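Local coordinates for uncharacterized protein (PDB 4MXN) that is uncharacterised but, as a putative family 28 glycosyl hydrolase, probably cleaves glycosidic bonds in pectin-like polysaccharides, at residues A[35-49]-A[63-76]. Residues are numbered along the deposited sequence; the frame is centred on the assembly and turned at random.
Sequences TLNTRSIQRAVDYIS and YLTGSIELKSNVTI
Gln42 holds the backbone of Glu69 with both ends of its amide. Gln42 OE1 accepts from Glu69 N at 2.7 Å, while Gln42 NE2 gives a nearly straight bond (172°) to Glu69 O, each in the acceptor's carbonyl plane on a lone pair. A glutamine suits the place because one flat group both accepts and donates, and its chain, bent at chi2 (60°), folds the amide down onto the strand. Gln42 NE2 also donates to Asp46 OD1 at 3.0 Å; Lys71 NZ reaches the same oxygen at 2.9 Å from the opposite face of the carboxylate, forming a salt bridge. Were Gln42 an alanine, the N-H and C=O of Glu69 would probably lose these mates, and Asp46 OD1 would keep Lys71 alone as donor across this contact. Toward the helix start, Thr38 OG1 takes the N-H of Gly66 at 2.8 Å, where a side chain would crowd the hydroxyl, and Asn37 N bonds to Leu64 O. At the far end Ser49 OG donates to Ser72 O at 2.7 Å. Beneath this polar row branched aliphatics interlock: Ile41 CG2 meets Ile68 CG2 at 3.8 Å, and Val45 spreads its methyls among Ile68, Val74 and Ile76. Helix 38-49, its N-to-C direction at 144° to that of strand 74-76, covers the N-terminal end of a fold consistent with the right-handed parallel beta-helix of family 28 enzymes, with Ile41 and Ile48 also resting on strand 54-58 and Ile68 on strand 82-86.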
loop_
_atom_site.group_PDB
_atom_site.type_symbol
_atom_site.label_atom_id
_atom_site.label_comp_id
_atom_site.label_asym_id
_atom_site.label_seq_id
_atom_site.Cartn_x
_atom_site.Cartn_y
_atom_site.Cartn_z
ATOM N N THR A 35 7.253 -18.513 2.200
ATOM C CA THR A 35 7.501 -18.506 0.743
ATOM C C THR A 35 7.373 -17.077 0.219
ATOM O O THR A 35 6.340 -16.449 0.478
ATOM C CB THR A 35 6.491 -19.418 0.029
ATOM O OG1 THR A 35 6.734 -20.764 0.440
ATOM C CG2 THR A 35 6.544 -19.280 -1.508
ATOM N N LEU A 36 8.389 -16.560 -0.495
ATOM C CA LEU A 36 8.345 -15.206 -1.060
ATOM C C LEU A 36 7.535 -15.260 -2.361
ATOM O O LEU A 36 7.942 -15.907 -3.314
ATOM C CB LEU A 36 9.759 -14.642 -1.283
ATOM C CG LEU A 36 9.817 -13.186 -1.753
ATOM C CD1 LEU A 36 9.164 -12.247 -0.722
ATOM C CD2 LEU A 36 11.245 -12.759 -2.114
ATOM N N ASN A 37 6.383 -14.605 -2.374
ATOM C CA ASN A 37 5.407 -14.705 -3.456
ATOM C C ASN A 37 5.433 -13.597 -4.503
ATOM O O ASN A 37 4.581 -13.601 -5.383
ATOM C CB ASN A 37 4.009 -14.701 -2.834
ATOM C CG ASN A 37 3.715 -15.892 -1.974
ATOM O OD1 ASN A 37 3.724 -17.025 -2.443
ATOM N ND2 ASN A 37 3.416 -15.651 -0.707
ATOM N N THR A 38 6.381 -12.667 -4.428
ATOM C CA THR A 38 6.393 -11.469 -5.284
ATOM C C THR A 38 6.156 -11.749 -6.784
ATOM O O THR A 38 5.249 -11.169 -7.368
ATOM C CB THR A 38 7.688 -10.711 -5.090
ATOM O OG1 THR A 38 8.011 -10.730 -3.697
ATOM C CG2 THR A 38 7.601 -9.290 -5.608
ATOM N N ARG A 39 6.986 -12.611 -7.390
ATOM C CA ARG A 39 6.897 -12.905 -8.816
ATOM C C ARG A 39 5.586 -13.604 -9.198
ATOM O O ARG A 39 5.026 -13.290 -10.260
ATOM C CB ARG A 39 8.113 -13.721 -9.270
ATOM C CG ARG A 39 9.432 -12.900 -9.244
ATOM C CD ARG A 39 9.564 -11.906 -10.396
ATOM N NE ARG A 39 9.744 -12.629 -11.653
ATOM C CZ ARG A 39 10.920 -12.837 -12.219
ATOM N NH1 ARG A 39 12.018 -12.314 -11.693
ATOM N NH2 ARG A 39 11.010 -13.554 -13.327
ATOM N N SER A 40 5.074 -14.515 -8.345
ATOM C CA SER A 40 3.829 -15.219 -8.665
ATOM C C SER A 40 2.627 -14.281 -8.522
ATOM O O SER A 40 1.703 -14.358 -9.341
ATOM C CB SER A 40 3.657 -16.473 -7.815
ATOM O OG SER A 40 4.719 -17.385 -8.058
ATOM N N ILE A 41 2.652 -13.372 -7.517
ATOM C CA ILE A 41 1.574 -12.374 -7.364
ATOM C C ILE A 41 1.596 -11.451 -8.589
ATOM O O ILE A 41 0.548 -11.183 -9.170
ATOM C CB ILE A 41 1.702 -11.561 -6.031
ATOM C CG1 ILE A 41 1.494 -12.452 -4.788
ATOM C CG2 ILE A 41 0.702 -10.374 -6.042
ATOM C CD1 ILE A 41 1.958 -11.826 -3.441
ATOM N N GLN A 42 2.811 -10.968 -8.975
ATOM C CA GLN A 42 2.957 -10.077 -10.125
ATOM C C GLN A 42 2.420 -10.728 -11.400
ATOM O O GLN A 42 1.728 -10.066 -12.178
ATOM C CB GLN A 42 4.426 -9.646 -10.338
ATOM C CG GLN A 42 4.563 -8.506 -11.356
ATOM C CD GLN A 42 3.795 -7.296 -10.883
ATOM O OE1 GLN A 42 4.054 -6.772 -9.794
ATOM N NE2 GLN A 42 2.768 -6.889 -11.635
ATOM N N ARG A 43 2.770 -12.009 -11.630
ATOM C CA ARG A 43 2.302 -12.724 -12.814
ATOM C C ARG A 43 0.767 -12.872 -12.781
ATOM O O ARG A 43 0.108 -12.719 -13.824
ATOM C CB ARG A 43 3.005 -14.081 -12.957
ATOM C CG ARG A 43 2.593 -14.846 -14.233
ATOM C CD ARG A 43 3.065 -14.218 -15.548
ATOM N NE ARG A 43 4.520 -14.281 -15.713
ATOM C CZ ARG A 43 5.153 -14.900 -16.706
ATOM N NH1 ARG A 43 4.467 -15.534 -17.652
ATOM N NH2 ARG A 43 6.478 -14.890 -16.762
ATOM N N ALA A 44 0.194 -13.123 -11.588
ATOM C CA ALA A 44 -1.264 -13.220 -11.468
ATOM C C ALA A 44 -1.915 -11.871 -11.840
ATOM O O ALA A 44 -2.849 -11.844 -12.639
ATOM C CB ALA A 44 -1.652 -13.633 -10.056
ATOM N N VAL A 45 -1.348 -10.746 -11.316
ATOM C CA VAL A 45 -1.854 -9.389 -11.583
ATOM C C VAL A 45 -1.784 -9.120 -13.090
ATOM O O VAL A 45 -2.776 -8.674 -13.653
ATOM C CB VAL A 45 -1.111 -8.306 -10.746
ATOM C CG1 VAL A 45 -1.396 -6.894 -11.276
ATOM C CG2 VAL A 45 -1.502 -8.408 -9.276
ATOM N N ASP A 46 -0.617 -9.423 -13.732
ATOM C CA ASP A 46 -0.367 -9.218 -15.165
ATOM C C ASP A 46 -1.330 -10.056 -16.018
ATOM O O ASP A 46 -1.895 -9.540 -16.990
ATOM C CB ASP A 46 1.094 -9.550 -15.523
ATOM C CG ASP A 46 2.142 -8.635 -14.908
ATOM O OD1 ASP A 46 1.761 -7.594 -14.330
ATOM O OD2 ASP A 46 3.342 -8.980 -14.973
ATOM N N TYR A 47 -1.506 -11.341 -15.661
ATOM C CA TYR A 47 -2.414 -12.245 -16.370
ATOM C C TYR A 47 -3.855 -11.717 -16.306
ATOM O O TYR A 47 -4.517 -11.633 -17.344
ATOM C CB TYR A 47 -2.336 -13.663 -15.770
ATOM C CG TYR A 47 -3.302 -14.652 -16.393
ATOM C CD1 TYR A 47 -2.968 -15.350 -17.551
ATOM C CD2 TYR A 47 -4.540 -14.909 -15.810
ATOM C CE1 TYR A 47 -3.852 -16.260 -18.127
ATOM C CE2 TYR A 47 -5.430 -15.818 -16.375
ATOM C CZ TYR A 47 -5.088 -16.483 -17.540
ATOM O OH TYR A 47 -5.973 -17.376 -18.096
ATOM N N ILE A 48 -4.332 -11.353 -15.088
ATOM C CA ILE A 48 -5.702 -10.855 -14.858
ATOM C C ILE A 48 -5.936 -9.571 -15.689
ATOM O O ILE A 48 -6.956 -9.486 -16.384
ATOM C CB ILE A 48 -6.020 -10.672 -13.339
ATOM C CG1 ILE A 48 -5.920 -12.027 -12.597
ATOM C CG2 ILE A 48 -7.422 -10.046 -13.133
ATOM C CD1 ILE A 48 -5.807 -11.931 -11.060
ATOM N N SER A 49 -4.961 -8.637 -15.699
ATOM C CA SER A 49 -5.059 -7.416 -16.512
ATOM C C SER A 49 -5.144 -7.760 -18.021
ATOM O O SER A 49 -5.960 -7.172 -18.719
ATOM C CB SER A 49 -3.884 -6.482 -16.242
ATOM O OG SER A 49 -4.151 -5.190 -16.761
ATOM N N TYR A 63 0.914 -14.064 3.617
ATOM C CA TYR A 63 1.533 -14.073 2.302
ATOM C C TYR A 63 2.728 -13.138 2.285
ATOM O O TYR A 63 2.569 -11.913 2.294
ATOM C CB TYR A 63 0.518 -13.682 1.218
ATOM C CG TYR A 63 -0.693 -14.596 1.143
ATOM C CD1 TYR A 63 -1.837 -14.336 1.900
ATOM C CD2 TYR A 63 -0.729 -15.666 0.253
ATOM C CE1 TYR A 63 -2.967 -15.148 1.808
ATOM C CE2 TYR A 63 -1.868 -16.461 0.125
ATOM C CZ TYR A 63 -2.980 -16.205 0.913
ATOM O OH TYR A 63 -4.100 -16.989 0.809
ATOM N N LEU A 64 3.929 -13.711 2.282
ATOM C CA LEU A 64 5.168 -12.947 2.251
ATOM C C LEU A 64 5.358 -12.363 0.861
ATOM O O LEU A 64 5.146 -13.068 -0.121
ATOM C CB LEU A 64 6.355 -13.853 2.620
ATOM C CG LEU A 64 7.691 -13.163 2.928
ATOM C CD1 LEU A 64 7.649 -12.398 4.254
ATOM C CD2 LEU A 64 8.821 -14.212 2.994
ATOM N N THR A 65 5.758 -11.082 0.779
ATOM C CA THR A 65 5.941 -10.453 -0.535
ATOM C C THR A 65 6.881 -9.255 -0.488
ATOM O O THR A 65 7.040 -8.597 0.547
ATOM C CB THR A 65 4.562 -9.995 -1.129
ATOM O OG1 THR A 65 4.743 -9.604 -2.491
ATOM C CG2 THR A 65 3.931 -8.832 -0.359
ATOM N N GLY A 66 7.422 -8.955 -1.664
ATOM C CA GLY A 66 8.132 -7.726 -1.955
ATOM C C GLY A 66 7.143 -6.809 -2.663
ATOM O O GLY A 66 5.923 -7.023 -2.589
ATOM N N SER A 67 7.653 -5.810 -3.402
ATOM C CA SER A 67 6.809 -4.843 -4.120
ATOM C C SER A 67 6.026 -5.464 -5.263
ATOM O O SER A 67 6.572 -6.160 -6.123
ATOM C CB SER A 67 7.649 -3.681 -4.636
ATOM O OG SER A 67 8.083 -2.925 -3.519
ATOM N N ILE A 68 4.712 -5.203 -5.247
ATOM C CA ILE A 68 3.748 -5.651 -6.261
ATOM C C ILE A 68 3.302 -4.456 -7.068
ATOM O O ILE A 68 2.890 -3.449 -6.486
ATOM C CB ILE A 68 2.523 -6.342 -5.591
ATOM C CG1 ILE A 68 2.926 -7.540 -4.695
ATOM C CG2 ILE A 68 1.453 -6.711 -6.631
ATOM C CD1 ILE A 68 1.939 -7.807 -3.510
ATOM N N GLU A 69 3.357 -4.564 -8.408
ATOM C CA GLU A 69 2.888 -3.510 -9.280
ATOM C C GLU A 69 1.459 -3.830 -9.735
ATOM O O GLU A 69 1.236 -4.769 -10.506
ATOM C CB GLU A 69 3.822 -3.318 -10.469
ATOM C CG GLU A 69 3.364 -2.180 -11.366
ATOM C CD GLU A 69 4.224 -1.819 -12.558
ATOM O OE1 GLU A 69 5.088 -2.627 -12.963
ATOM O OE2 GLU A 69 3.983 -0.736 -13.133
ATOM N N LEU A 70 0.492 -3.057 -9.233
ATOM C CA LEU A 70 -0.915 -3.212 -9.599
ATOM C C LEU A 70 -1.096 -2.723 -11.049
ATOM O O LEU A 70 -0.428 -1.773 -11.465
ATOM C CB LEU A 70 -1.788 -2.413 -8.592
ATOM C CG LEU A 70 -3.285 -2.666 -8.500
ATOM C CD1 LEU A 70 -3.653 -4.165 -8.617
ATOM C CD2 LEU A 70 -3.827 -2.076 -7.194
ATOM N N LYS A 71 -1.908 -3.428 -11.838
ATOM C CA LYS A 71 -2.115 -3.065 -13.249
ATOM C C LYS A 71 -3.558 -2.679 -13.492
ATOM O O LYS A 71 -4.417 -3.063 -12.713
ATOM C CB LYS A 71 -1.698 -4.208 -14.194
ATOM C CG LYS A 71 -0.207 -4.599 -14.103
ATOM C CD LYS A 71 0.732 -3.544 -14.711
ATOM C CE LYS A 71 2.185 -3.934 -14.617
ATOM N NZ LYS A 71 2.529 -5.075 -15.506
ATOM N N SER A 72 -3.827 -1.947 -14.590
ATOM C CA SER A 72 -5.163 -1.480 -14.948
ATOM C C SER A 72 -6.200 -2.594 -14.942
ATOM O O SER A 72 -5.939 -3.696 -15.430
ATOM C CB SER A 72 -5.156 -0.801 -16.314
ATOM O OG SER A 72 -4.391 0.394 -16.265
ATOM N N ASN A 73 -7.367 -2.293 -14.346
ATOM C CA ASN A 73 -8.567 -3.132 -14.257
ATOM C C ASN A 73 -8.405 -4.299 -13.280
ATOM O O ASN A 73 -9.244 -5.202 -13.269
ATOM C CB ASN A 73 -9.019 -3.624 -15.641
ATOM C CG ASN A 73 -9.215 -2.486 -16.595
ATOM O OD1 ASN A 73 -9.899 -1.512 -16.286
ATOM N ND2 ASN A 73 -8.557 -2.543 -17.732
ATOM N N VAL A 74 -7.398 -4.227 -12.396
ATOM C CA VAL A 74 -7.155 -5.255 -11.389
ATOM C C VAL A 74 -7.407 -4.682 -10.006
ATOM O O VAL A 74 -6.990 -3.569 -9.715
ATOM C CB VAL A 74 -5.727 -5.868 -11.482
ATOM C CG1 VAL A 74 -5.502 -6.956 -10.424
ATOM C CG2 VAL A 74 -5.449 -6.417 -12.883
ATOM N N THR A 75 -8.090 -5.456 -9.171
ATOM C CA THR A 75 -8.332 -5.182 -7.763
ATOM C C THR A 75 -7.717 -6.322 -6.965
ATOM O O THR A 75 -7.936 -7.490 -7.285
ATOM C CB THR A 75 -9.838 -4.997 -7.482
ATOM O OG1 THR A 75 -10.240 -3.744 -8.029
ATOM C CG2 THR A 75 -10.164 -4.995 -5.972
ATOM N N ILE A 76 -6.949 -5.985 -5.927
ATOM C CA ILE A 76 -6.379 -6.965 -5.019
ATOM C C ILE A 76 -7.255 -6.985 -3.782
ATOM O O ILE A 76 -7.487 -5.941 -3.177
ATOM C CB ILE A 76 -4.881 -6.675 -4.691
ATOM C CG1 ILE A 76 -3.971 -7.067 -5.895
ATOM C CG2 ILE A 76 -4.443 -7.409 -3.390
ATOM C CD1 ILE A 76 -2.512 -6.506 -5.828
HETATM O O HOH W 1 4.301 -16.541 2.085
HETATM O O HOH W 2 6.636 -7.079 -8.531
HETATM O O HOH W 3 -6.996 -4.696 -19.029
#